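Local coordinates for protein ArCE4A (PDB 5LFZ) that probably removes acetyl groups from N-acetylated polysaccharides such as chitin, as a metal-dependent deacetylase of carbohydrate esterase family 4, at residues 36-41 with 178-183; 49-54 with 185-190; 148-151 with 155-158; 207-210 with 214-217. All coordinates share one frame; numbering follows the deposited sequence.

Interaction 1. Residues 36-41 with 178-183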
loop_
_atom_site.group_PDB
_atom_site.type_symbol
_atom_site.label_atom_id
_atom_site.label_comp_id
_atom_site.label_asym_id
_atom_site.label_seq_id
_atom_site.Cartn_x
_atom_site.Cartn_y
_atom_site.Cartn_z
ATOM N N GLY A 36 6.027 -7.802 8.299
ATOM C CA GLY A 36 6.679 -9.082 8.486
ATOM C C GLY A 36 8.151 -8.874 8.768
ATOM O O GLY A 36 8.578 -7.765 9.094
ATOM N N GLU A 37 8.927 -9.943 8.618
ATOM C CA GLU A 37 10.331 -9.943 9.009
ATOM C C GLU A 37 11.204 -9.055 8.126
ATOM O O GLU A 37 12.341 -8.743 8.491
ATOM C CB GLU A 37 10.870 -11.369 8.992
ATOM C CG GLU A 37 10.876 -11.981 7.602
ATOM C CD GLU A 37 11.074 -13.481 7.621
ATOM O OE1 GLU A 37 12.235 -13.925 7.736
ATOM O OE2 GLU A 37 10.063 -14.211 7.525
ATOM N N TYR A 38 10.678 -8.636 6.979
ATOM C CA TYR A 38 11.458 -7.809 6.065
ATOM C C TYR A 38 11.076 -6.334 6.112
ATOM O O TYR A 38 11.757 -5.500 5.514
ATOM C CB TYR A 38 11.321 -8.317 4.624
ATOM C CG TYR A 38 11.611 -9.789 4.463
ATOM C CD1 TYR A 38 12.916 -10.262 4.462
ATOM C CD2 TYR A 38 10.581 -10.704 4.304
ATOM C CE1 TYR A 38 13.187 -11.616 4.310
ATOM C CE2 TYR A 38 10.839 -12.057 4.149
ATOM C CZ TYR A 38 12.143 -12.506 4.159
ATOM O OH TYR A 38 12.403 -13.852 4.009
ATOM N N THR A 39 10.006 -6.010 6.830
ATOM C CA THR A 39 9.462 -4.657 6.810
ATOM C C THR A 39 10.448 -3.607 7.325
ATOM O O THR A 39 10.562 -2.522 6.756
ATOM C CB THR A 39 8.167 -4.581 7.624
ATOM O OG1 THR A 39 7.261 -5.593 7.163
ATOM C CG2 THR A 39 7.516 -3.207 7.457
ATOM N N ASN A 40 11.172 -3.921 8.390
ATOM C CA ASN A 40 12.112 -2.941 8.919
ATOM C C ASN A 40 13.298 -2.682 7.991
ATOM O O ASN A 40 13.761 -1.544 7.879
ATOM C CB ASN A 40 12.588 -3.365 10.292
ATOM C CG ASN A 40 11.582 -3.020 11.360
ATOM O OD1 ASN A 40 11.515 -1.877 11.811
ATOM N ND2 ASN A 40 10.761 -3.989 11.741
ATOM N N ARG A 41 13.786 -3.720 7.314
ATOM C CA ARG A 41 14.836 -3.528 6.321
ATOM C C ARG A 41 14.308 -2.676 5.179
ATOM O O ARG A 41 15.010 -1.819 4.650
ATOM C CB ARG A 41 15.350 -4.871 5.795
ATOM C CG ARG A 41 16.220 -5.613 6.796
ATOM C CD ARG A 41 16.354 -7.082 6.448
ATOM N NE ARG A 41 17.093 -7.280 5.206
ATOM C CZ ARG A 41 17.148 -8.436 4.558
ATOM N NH1 ARG A 41 16.511 -9.495 5.041
ATOM N NH2 ARG A 41 17.842 -8.535 3.435
ATOM N N SER A 178 12.830 -10.205 -1.774
ATOM C CA SER A 178 13.074 -9.534 -3.041
ATOM C C SER A 178 12.604 -8.080 -3.027
ATOM O O SER A 178 13.182 -7.248 -3.707
ATOM C CB SER A 178 12.436 -10.299 -4.205
ATOM O OG SER A 178 11.062 -10.513 -4.020
ATOM N N SER A 179 11.590 -7.757 -2.231
ATOM C CA SER A 179 11.180 -6.362 -2.116
ATOM C C SER A 179 12.252 -5.502 -1.443
ATOM O O SER A 179 12.494 -4.365 -1.849
ATOM C CB SER A 179 9.859 -6.262 -1.355
ATOM O OG SER A 179 8.832 -6.867 -2.120
ATOM N N VAL A 180 12.896 -6.051 -0.419
ATOM C CA VAL A 180 14.016 -5.380 0.231
ATOM C C VAL A 180 15.142 -5.113 -0.758
ATOM O O VAL A 180 15.688 -4.011 -0.813
ATOM C CB VAL A 180 14.564 -6.207 1.408
ATOM C CG1 VAL A 180 15.792 -5.539 1.997
ATOM C CG2 VAL A 180 13.489 -6.369 2.476
ATOM N N LYS A 181 15.481 -6.128 -1.545
ATOM C CA LYS A 181 16.569 -6.008 -2.507
ATOM C C LYS A 181 16.184 -5.130 -3.696
ATOM O O LYS A 181 17.041 -4.485 -4.301
ATOM C CB LYS A 181 17.004 -7.396 -2.985
ATOM C CG LYS A 181 17.718 -8.209 -1.914
ATOM C CD LYS A 181 18.066 -9.603 -2.402
ATOM C CE LYS A 181 19.392 -10.089 -1.819
ATOM N NZ LYS A 181 19.857 -9.241 -0.686
ATOM N N ALA A 182 14.897 -5.096 -4.027
ATOM C CA ALA A 182 14.431 -4.302 -5.158
ATOM C C ALA A 182 14.422 -2.811 -4.863
ATOM O O ALA A 182 14.723 -1.999 -5.733
ATOM C CB ALA A 182 13.039 -4.742 -5.581
ATOM N N VAL A 183 14.055 -2.443 -3.641
ATOM C CA VAL A 183 13.753 -1.042 -3.359
ATOM C C VAL A 183 14.883 -0.041 -3.623
ATOM O O VAL A 183 14.621 0.998 -4.231
ATOM C CB VAL A 183 13.249 -0.885 -1.916
ATOM C CG1 VAL A 183 13.526 0.518 -1.385
ATOM C CG2 VAL A 183 11.773 -1.165 -1.909
#

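Interaction 2. Residues 49-54 with 185-190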
loop_
_atom_site.group_PDB
_atom_site.type_symbol
_atom_site.label_atom_id
_atom_site.label_comp_id
_atom_site.label_asym_id
_atom_site.label_seq_id
_atom_site.Cartn_x
_atom_site.Cartn_y
_atom_site.Cartn_z
ATOM N N GLN A 49 16.883 6.684 1.185
ATOM C CA GLN A 49 16.670 7.497 -0.003
ATOM C C GLN A 49 15.500 8.461 0.155
ATOM O O GLN A 49 14.923 8.904 -0.838
ATOM C CB GLN A 49 16.464 6.606 -1.224
ATOM C CG GLN A 49 17.636 5.675 -1.473
ATOM C CD GLN A 49 17.580 5.014 -2.827
ATOM O OE1 GLN A 49 17.285 5.656 -3.835
ATOM N NE2 GLN A 49 17.866 3.721 -2.862
ATOM N N HIS A 50 15.173 8.783 1.408
ATOM C CA HIS A 50 14.178 9.804 1.743
ATOM C C HIS A 50 12.887 9.613 0.950
ATOM O O HIS A 50 12.369 10.545 0.336
ATOM C CB HIS A 50 14.757 11.203 1.499
ATOM C CG HIS A 50 13.878 12.317 1.981
ATOM N ND1 HIS A 50 13.502 13.369 1.174
ATOM C CD2 HIS A 50 13.297 12.541 3.184
ATOM C CE1 HIS A 50 12.730 14.195 1.858
ATOM N NE2 HIS A 50 12.590 13.715 3.081
ATOM N N THR A 51 12.375 8.390 0.960
ATOM C CA THR A 51 11.225 8.054 0.142
ATOM C C THR A 51 10.094 7.499 0.986
ATOM O O THR A 51 10.306 6.579 1.780
ATOM C CB THR A 51 11.597 7.025 -0.939
ATOM O OG1 THR A 51 12.520 7.614 -1.864
ATOM C CG2 THR A 51 10.360 6.565 -1.682
ATOM N N PRO A 52 8.885 8.063 0.827
ATOM C CA PRO A 52 7.702 7.550 1.514
ATOM C C PRO A 52 7.024 6.457 0.713
ATOM O O PRO A 52 7.174 6.393 -0.507
ATOM C CB PRO A 52 6.804 8.777 1.611
ATOM C CG PRO A 52 7.098 9.519 0.335
ATOM C CD PRO A 52 8.569 9.255 0.016
ATOM N N ALA A 53 6.291 5.596 1.401
ATOM C CA ALA A 53 5.531 4.551 0.741
ATOM C C ALA A 53 4.229 4.336 1.494
ATOM O O ALA A 53 4.032 4.893 2.576
ATOM C CB ALA A 53 6.340 3.256 0.665
ATOM N N THR A 54 3.339 3.544 0.910
ATOM C CA THR A 54 2.062 3.223 1.536
ATOM C C THR A 54 2.017 1.724 1.787
ATOM O O THR A 54 2.259 0.927 0.877
ATOM C CB THR A 54 0.889 3.663 0.656
ATOM O OG1 THR A 54 1.048 5.050 0.337
ATOM C CG2 THR A 54 -0.454 3.448 1.367
ATOM N N GLN A 185 17.260 -0.041 -5.799
ATOM C CA GLN A 185 17.338 0.167 -7.235
ATOM C C GLN A 185 16.059 0.785 -7.808
ATOM O O GLN A 185 16.115 1.647 -8.691
ATOM C CB GLN A 185 17.642 -1.158 -7.939
ATOM C CG GLN A 185 17.815 -1.025 -9.434
ATOM C CD GLN A 185 18.111 -2.350 -10.115
ATOM O OE1 GLN A 185 18.359 -2.395 -11.320
ATOM N NE2 GLN A 185 18.085 -3.436 -9.346
ATOM N N LEU A 186 14.910 0.340 -7.312
ATOM C CA LEU A 186 13.630 0.819 -7.828
ATOM C C LEU A 186 13.473 2.324 -7.593
ATOM O O LEU A 186 13.070 3.066 -8.493
ATOM C CB LEU A 186 12.470 0.054 -7.187
ATOM C CG LEU A 186 11.097 0.551 -7.648
ATOM C CD1 LEU A 186 11.023 0.542 -9.166
ATOM C CD2 LEU A 186 9.978 -0.277 -7.052
ATOM N N VAL A 187 13.807 2.772 -6.389
ATOM C CA VAL A 187 13.728 4.190 -6.062
ATOM C C VAL A 187 14.688 5.003 -6.932
ATOM O O VAL A 187 14.306 6.027 -7.501
ATOM C CB VAL A 187 14.037 4.436 -4.581
ATOM C CG1 VAL A 187 14.098 5.926 -4.285
ATOM C CG2 VAL A 187 12.989 3.764 -3.716
ATOM N N SER A 188 15.930 4.540 -7.033
ATOM C CA SER A 188 16.936 5.224 -7.842
ATOM C C SER A 188 16.467 5.398 -9.280
ATOM O O SER A 188 16.559 6.486 -9.847
ATOM C CB SER A 188 18.260 4.459 -7.827
ATOM O OG SER A 188 18.837 4.477 -6.533
ATOM N N LYS A 189 15.956 4.320 -9.864
ATOM C CA LYS A 189 15.523 4.363 -11.254
ATOM C C LYS A 189 14.262 5.201 -11.459
ATOM O O LYS A 189 14.143 5.891 -12.470
ATOM C CB LYS A 189 15.307 2.946 -11.787
ATOM C CG LYS A 189 16.619 2.248 -12.156
ATOM C CD LYS A 189 16.396 0.836 -12.658
ATOM C CE LYS A 189 17.709 0.188 -13.064
ATOM N NZ LYS A 189 18.300 0.833 -14.266
ATOM N N LEU A 190 13.327 5.161 -10.514
ATOM C CA LEU A 190 12.129 5.987 -10.646
ATOM C C LEU A 190 12.491 7.469 -10.532
ATOM O O LEU A 190 11.974 8.303 -11.278
ATOM C CB LEU A 190 11.075 5.602 -9.599
ATOM C CG LEU A 190 10.345 4.284 -9.886
ATOM C CD1 LEU A 190 9.514 3.870 -8.684
ATOM C CD2 LEU A 190 9.479 4.399 -11.142
#

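Interaction 3. Residues 148-151 with 155-158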
loop_
_atom_site.group_PDB
_atom_site.type_symbol
_atom_site.label_atom_id
_atom_site.label_comp_id
_atom_site.label_asym_id
_atom_site.label_seq_id
_atom_site.Cartn_x
_atom_site.Cartn_y
_atom_site.Cartn_z
ATOM N N TRP A 148 4.584 -11.195 -6.328
ATOM C CA TRP A 148 3.903 -12.274 -5.622
ATOM C C TRP A 148 4.033 -13.611 -6.357
ATOM O O TRP A 148 3.834 -14.670 -5.760
ATOM C CB TRP A 148 2.423 -11.919 -5.421
ATOM C CG TRP A 148 1.722 -11.594 -6.709
ATOM C CD1 TRP A 148 1.762 -10.410 -7.384
ATOM C CD2 TRP A 148 0.873 -12.460 -7.472
ATOM N NE1 TRP A 148 1.002 -10.487 -8.527
ATOM C CE2 TRP A 148 0.443 -11.735 -8.602
ATOM C CE3 TRP A 148 0.433 -13.778 -7.309
ATOM C CZ2 TRP A 148 -0.405 -12.283 -9.564
ATOM C CZ3 TRP A 148 -0.410 -14.321 -8.265
ATOM C CH2 TRP A 148 -0.818 -13.575 -9.379
ATOM N N LYS A 149 4.360 -13.563 -7.648
ATOM C CA LYS A 149 4.585 -14.792 -8.408
ATOM C C LYS A 149 6.059 -15.139 -8.567
ATOM O O LYS A 149 6.446 -16.292 -8.368
ATOM C CB LYS A 149 3.954 -14.723 -9.806
ATOM C CG LYS A 149 2.459 -14.934 -9.837
ATOM N N HIS A 150 6.882 -14.163 -8.944
ATOM C CA HIS A 150 8.257 -14.496 -9.318
ATOM C C HIS A 150 9.281 -14.259 -8.212
ATOM O O HIS A 150 10.373 -14.821 -8.264
ATOM C CB HIS A 150 8.675 -13.729 -10.583
ATOM C CG HIS A 150 8.459 -12.247 -10.514
ATOM N ND1 HIS A 150 9.170 -11.425 -9.664
ATOM C CD2 HIS A 150 7.639 -11.435 -11.221
ATOM C CE1 HIS A 150 8.782 -10.175 -9.837
ATOM N NE2 HIS A 150 7.856 -10.151 -10.777
ATOM N N HIS A 151 8.931 -13.437 -7.222
ATOM C CA HIS A 151 9.826 -13.145 -6.102
ATOM C C HIS A 151 11.222 -12.733 -6.559
ATOM O O HIS A 151 12.214 -13.092 -5.927
ATOM C CB HIS A 151 9.945 -14.356 -5.171
ATOM C CG HIS A 151 8.628 -14.910 -4.723
ATOM N ND1 HIS A 151 7.927 -14.390 -3.658
ATOM C CD2 HIS A 151 7.891 -15.946 -5.189
ATOM C CE1 HIS A 151 6.810 -15.076 -3.491
ATOM N NE2 HIS A 151 6.765 -16.027 -4.406
ATOM N N LYS A 155 13.217 -8.198 -11.685
ATOM C CA LYS A 155 11.993 -8.170 -12.479
ATOM C C LYS A 155 10.981 -7.199 -11.863
ATOM O O LYS A 155 10.248 -6.517 -12.580
ATOM C CB LYS A 155 11.391 -9.569 -12.601
ATOM C CG LYS A 155 10.108 -9.615 -13.414
ATOM C CD LYS A 155 9.833 -11.023 -13.915
ATOM C CE LYS A 155 8.571 -11.070 -14.761
ATOM N NZ LYS A 155 8.393 -12.392 -15.421
ATOM N N THR A 156 10.951 -7.136 -10.534
ATOM C CA THR A 156 10.110 -6.167 -9.836
ATOM C C THR A 156 10.477 -4.753 -10.279
ATOM O O THR A 156 9.612 -3.966 -10.655
ATOM C CB THR A 156 10.258 -6.293 -8.310
ATOM O OG1 THR A 156 9.903 -7.623 -7.909
ATOM C CG2 THR A 156 9.350 -5.288 -7.593
ATOM N N VAL A 157 11.768 -4.447 -10.258
ATOM C CA VAL A 157 12.249 -3.143 -10.698
ATOM C C VAL A 157 11.890 -2.878 -12.161
ATOM O O VAL A 157 11.396 -1.800 -12.504
ATOM C CB VAL A 157 13.775 -3.027 -10.523
ATOM C CG1 VAL A 157 14.289 -1.762 -11.166
ATOM C CG2 VAL A 157 14.148 -3.079 -9.045
ATOM N N ARG A 158 12.129 -3.868 -13.019
ATOM C CA ARG A 158 11.915 -3.690 -14.454
ATOM C C ARG A 158 10.464 -3.342 -14.767
ATOM O O ARG A 158 10.196 -2.375 -15.482
ATOM C CB ARG A 158 12.325 -4.946 -15.230
ATOM C CG ARG A 158 12.183 -4.785 -16.743
ATOM C CD ARG A 158 12.459 -6.081 -17.488
ATOM N NE ARG A 158 11.523 -7.141 -17.114
ATOM C CZ ARG A 158 11.811 -8.441 -17.135
ATOM N NH1 ARG A 158 13.015 -8.854 -17.514
ATOM N NH2 ARG A 158 10.896 -9.330 -16.777
#

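Interaction 4. Residues 207-210 with 214-217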
loop_
_atom_site.group_PDB
_atom_site.type_symbol
_atom_site.label_atom_id
_atom_site.label_comp_id
_atom_site.label_asym_id
_atom_site.label_seq_id
_atom_site.Cartn_x
_atom_site.Cartn_y
_atom_site.Cartn_z
ATOM N N THR A 207 -8.088 15.717 -5.568
ATOM C CA THR A 207 -9.071 15.029 -6.398
ATOM C C THR A 207 -10.252 14.550 -5.563
ATOM O O THR A 207 -10.207 14.593 -4.333
ATOM C CB THR A 207 -8.455 13.823 -7.123
ATOM O OG1 THR A 207 -8.179 12.786 -6.175
ATOM C CG2 THR A 207 -7.167 14.224 -7.829
ATOM N N ASP A 208 -11.306 14.091 -6.232
ATOM C CA ASP A 208 -12.491 13.605 -5.536
ATOM C C ASP A 208 -12.297 12.154 -5.106
ATOM O O ASP A 208 -12.666 11.220 -5.814
ATOM C CB ASP A 208 -13.733 13.744 -6.415
ATOM C CG ASP A 208 -15.012 13.723 -5.609
ATOM O OD1 ASP A 208 -14.965 14.098 -4.419
ATOM O OD2 ASP A 208 -16.063 13.342 -6.163
ATOM N N PHE A 209 -11.725 11.997 -3.918
ATOM C CA PHE A 209 -11.259 10.719 -3.398
ATOM C C PHE A 209 -12.158 10.256 -2.257
ATOM O O PHE A 209 -11.927 10.610 -1.104
ATOM C CB PHE A 209 -9.818 10.885 -2.929
ATOM C CG PHE A 209 -9.103 9.602 -2.659
ATOM C CD1 PHE A 209 -9.131 8.563 -3.573
ATOM C CD2 PHE A 209 -8.367 9.449 -1.498
ATOM C CE1 PHE A 209 -8.460 7.386 -3.319
ATOM C CE2 PHE A 209 -7.692 8.279 -1.239
ATOM C CZ PHE A 209 -7.733 7.244 -2.153
ATOM N N LYS A 210 -13.184 9.468 -2.569
ATOM C CA LYS A 210 -14.262 9.248 -1.604
ATOM C C LYS A 210 -14.444 7.777 -1.207
ATOM O O LYS A 210 -14.131 6.875 -1.991
ATOM C CB LYS A 210 -15.567 9.829 -2.172
ATOM C CG LYS A 210 -16.246 10.806 -1.217
ATOM C CD LYS A 210 -16.895 11.983 -1.909
ATOM C CE LYS A 210 -16.964 13.160 -0.947
ATOM N NZ LYS A 210 -15.728 13.260 -0.115
ATOM N N ALA A 214 -13.687 2.743 -5.821
ATOM C CA ALA A 214 -12.386 2.145 -6.119
ATOM C C ALA A 214 -11.554 3.004 -7.075
ATOM O O ALA A 214 -12.073 3.572 -8.033
ATOM C CB ALA A 214 -12.569 0.746 -6.689
ATOM N N TYR A 215 -10.257 3.090 -6.801
ATOM C CA TYR A 215 -9.344 3.916 -7.586
ATOM C C TYR A 215 -8.076 3.134 -7.875
ATOM O O TYR A 215 -7.527 2.507 -6.975
ATOM C CB TYR A 215 -8.992 5.201 -6.837
ATOM C CG TYR A 215 -10.189 6.009 -6.390
ATOM C CD1 TYR A 215 -10.816 5.745 -5.180
ATOM C CD2 TYR A 215 -10.682 7.047 -7.170
ATOM C CE1 TYR A 215 -11.910 6.485 -4.763
ATOM C CE2 TYR A 215 -11.778 7.795 -6.760
ATOM C CZ TYR A 215 -12.386 7.509 -5.556
ATOM O OH TYR A 215 -13.475 8.251 -5.146
ATOM N N ASP A 216 -7.596 3.175 -9.114
ATOM C CA ASP A 216 -6.377 2.438 -9.445
ATOM C C ASP A 216 -5.264 3.349 -9.971
ATOM O O ASP A 216 -4.130 2.908 -10.162
ATOM C CB ASP A 216 -6.685 1.327 -10.457
ATOM C CG ASP A 216 -7.282 1.853 -11.743
ATOM O OD1 ASP A 216 -7.314 1.094 -12.740
ATOM O OD2 ASP A 216 -7.713 3.022 -11.767
ATOM N N HIS A 217 -5.592 4.623 -10.165
ATOM C CA HIS A 217 -4.689 5.592 -10.780
ATOM C C HIS A 217 -5.189 6.989 -10.428
ATOM O O HIS A 217 -6.381 7.158 -10.184
ATOM C CB HIS A 217 -4.647 5.381 -12.300
ATOM C CG HIS A 217 -3.621 6.209 -13.009
ATOM N ND1 HIS A 217 -3.850 7.513 -13.392
ATOM C CD2 HIS A 217 -2.369 5.908 -13.428
ATOM C CE1 HIS A 217 -2.779 7.984 -14.004
ATOM N NE2 HIS A 217 -1.864 7.030 -14.039
HETATM O O HOH W 1 -14.495 9.713 -7.321
#

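Interaction 1. Residues 36-41 with 178-183
R41 and V180 bring the two backbones closest, their CA atoms 6.4 Å apart, where the start of helix 39-48 meets helix 177-192. The chain, just past the nickel ligand D33, enters the first helix through a type I turn from G36 to T39, closed by T39 N to G36 O. There G36 N donates to T39 OG1 at 2.8 Å, nearly straight at 165°. V180 fills the join with both methyls. Its CG2 lies against the turn, 3.6 Å from Y38 CB and equally near Y38 O. With CG1 anti to the backbone N (chi1 176°), the other methyl is sent to R41, where it packs 3.9 Å from both CB and NE of that residue. The arginine chain crosses the valine at about a right angle, bending at chi3 (67°) to bring its guanidinium past CG1; NH1 reaches the edge of the Y38 ring in its plane and forms a salt bridge with E177. K181 NZ lies 4.6 Å from R41 NH2, a like charge that E177 probably offsets. Cut back to an alanine here, the side chain would lose both methyls, and a gap is likely to open beside Y38 CB and R41 CB. T39 OG1 bonds D174, N40 pairs with T68 and R71 of helix 66-74, V183 packs on L42 and L46 of helix 39-48, and A182 meets helix 153-163.

Interaction 2. Residues 49-54 with 185-190
Q49 and V187, their CA atoms 7.5 Å apart, mark where the end of helix 39-48 lies against helix 177-192. The contact is mainly van der Waals, and V187 CG1 is its shared point: Q49 OE1 comes to 3.2 Å from that methyl, T51 OG1 to 3.3 Å and Q49 CB to 3.9 Å. The Q49 and V187 side chains run antiparallel alongside each other, as do those of T51 and V187. Extended beyond CG, Q49 also sets OE1 3.3 Å from S188 OG, at the exposed margin. Hydrogen bonds form the second group. Q49 NE2 bonds P184 O, and S188 OG bonds the same carbonyl; one backbone oxygen thus gathers both side chains. Within the loop, T51 OG1 donates to Q49 O at 2.9 Å from above the carbonyl plane, a bond back to the residue that follows the helix. The helix end is a Schellman motif with H50, at positive phi, as its C-prime residue. Both helices pack around the parallel sheet of the NodB homology region: T51, V187 and L190 share L197 of strand 196-197, L186 and L190 reach L29 of strand 26-32, and the loop runs on into strand 54-57.

Interaction 3. Residues 148-151 with 155-158
The imidazole of H150 carries the K155 chain over one face and T156 OG1 at its edge. K155 CG sits 3.8 Å from the ring centroid, 22° off the normal, a CH-pi contact displaced toward the rim. The chain then continues across the NE2-CD2 side, with CD 3.5 Å from H150 CD2. Extended throughout, with CG anti to the backbone N (chi1 180°), the lysine presents a row of methylenes and carries its ammonium beyond the ring. At the rim, T156 OG1 lies near the ring plane, 3.4 Å from H150 CE1. The histidine takes the chi1 rotamer with CG between the backbone N and the carbonyl carbon (53°), which swings the ring off the end of helix 147-150 toward the first turn of helix 153-163. Both ring nitrogens are engaged: NE2 bonds T145 O, just after strand 143-144 of the parallel sheet, and ND1 bonds D152 N. D152 also receives K155 N at OD1 and T156 OG1 at its carbonyl, so it ties ring and helix start together. With a leucine in its place, T145 O and D152 N are likely to lose their ring partners and the K155 methylenes their flat surface. Because NE2 meets a carbonyl oxygen while ND1 meets a backbone N-H, the bonding is consistent with a neutral ring protonated at NE2. The lysine contributes its hydrocarbon chain, CG and CD covering the ring while NZ stays 5.2 Å from H150 NE2, and the two nitrogen bonds fix the ring's rotation.

Interaction 4. Residues 207-210 with 214-217
Y215 and F209 meet because their first torsions turn the rings to each other across the loop. In Y215 CG is anti to the carbonyl carbon (chi1 -54°), which sends the phenol out from strand 214-215 to the 207-210 backbone; in F209 CG is anti to the backbone N (chi1 -167°), which sets its ring against one face of the phenol. The F209 rim does the touching: CD1 stands over the centre of the Y215 ring, and CE1 is 3.4 Å from Y215 CD1. The planes are inclined at 59° with centroids 4.9 Å apart, an oblique aromatic pair. Beyond the ring, the hydroxyl settles among backbone atoms. K210 N donates to Y215 OH at 2.9 Å in an almost straight bond, while K210 O lies at the ring edge, near its plane. A water in the plane of the ring joins the two segments again, donating to D208 O at 2.8 Å and hydrogen-bonded to Y215 OH at the same distance. D208 is the centre of an inverse gamma turn, and its carbonyl faces the phenol and the water. This is a surface contact in the C-terminal part of the chain. Strand 214-215 pairs in parallel with strand 138-139, Y215 bonding the backbone of L138 and L140, while F209 stacks on F204 and packs on P137 and V139, so the loop is laid over that two-stranded sheet.

Interactions 1 to 3 are partly buried; interaction 4 lies at the surface. Interactions 1 and 2 use the first and middle parts of helix 177-192, with buried valines two turns apart, against the beginning of helix 39-48 and the loop after it. In interaction 1 arginine and lysine lie at the exposed rim, whereas in interaction 2 polar oxygens pack directly on the valine methyl. Interaction 3 is nested in the loop that both close, and V157 of its helix 153-163 packs near A182, L186 and K189; there a histidine is overlaid by lysine methylenes. Interaction 4 shares no helix with the others and combines aromatic packing, a direct hydrogen bond and a water.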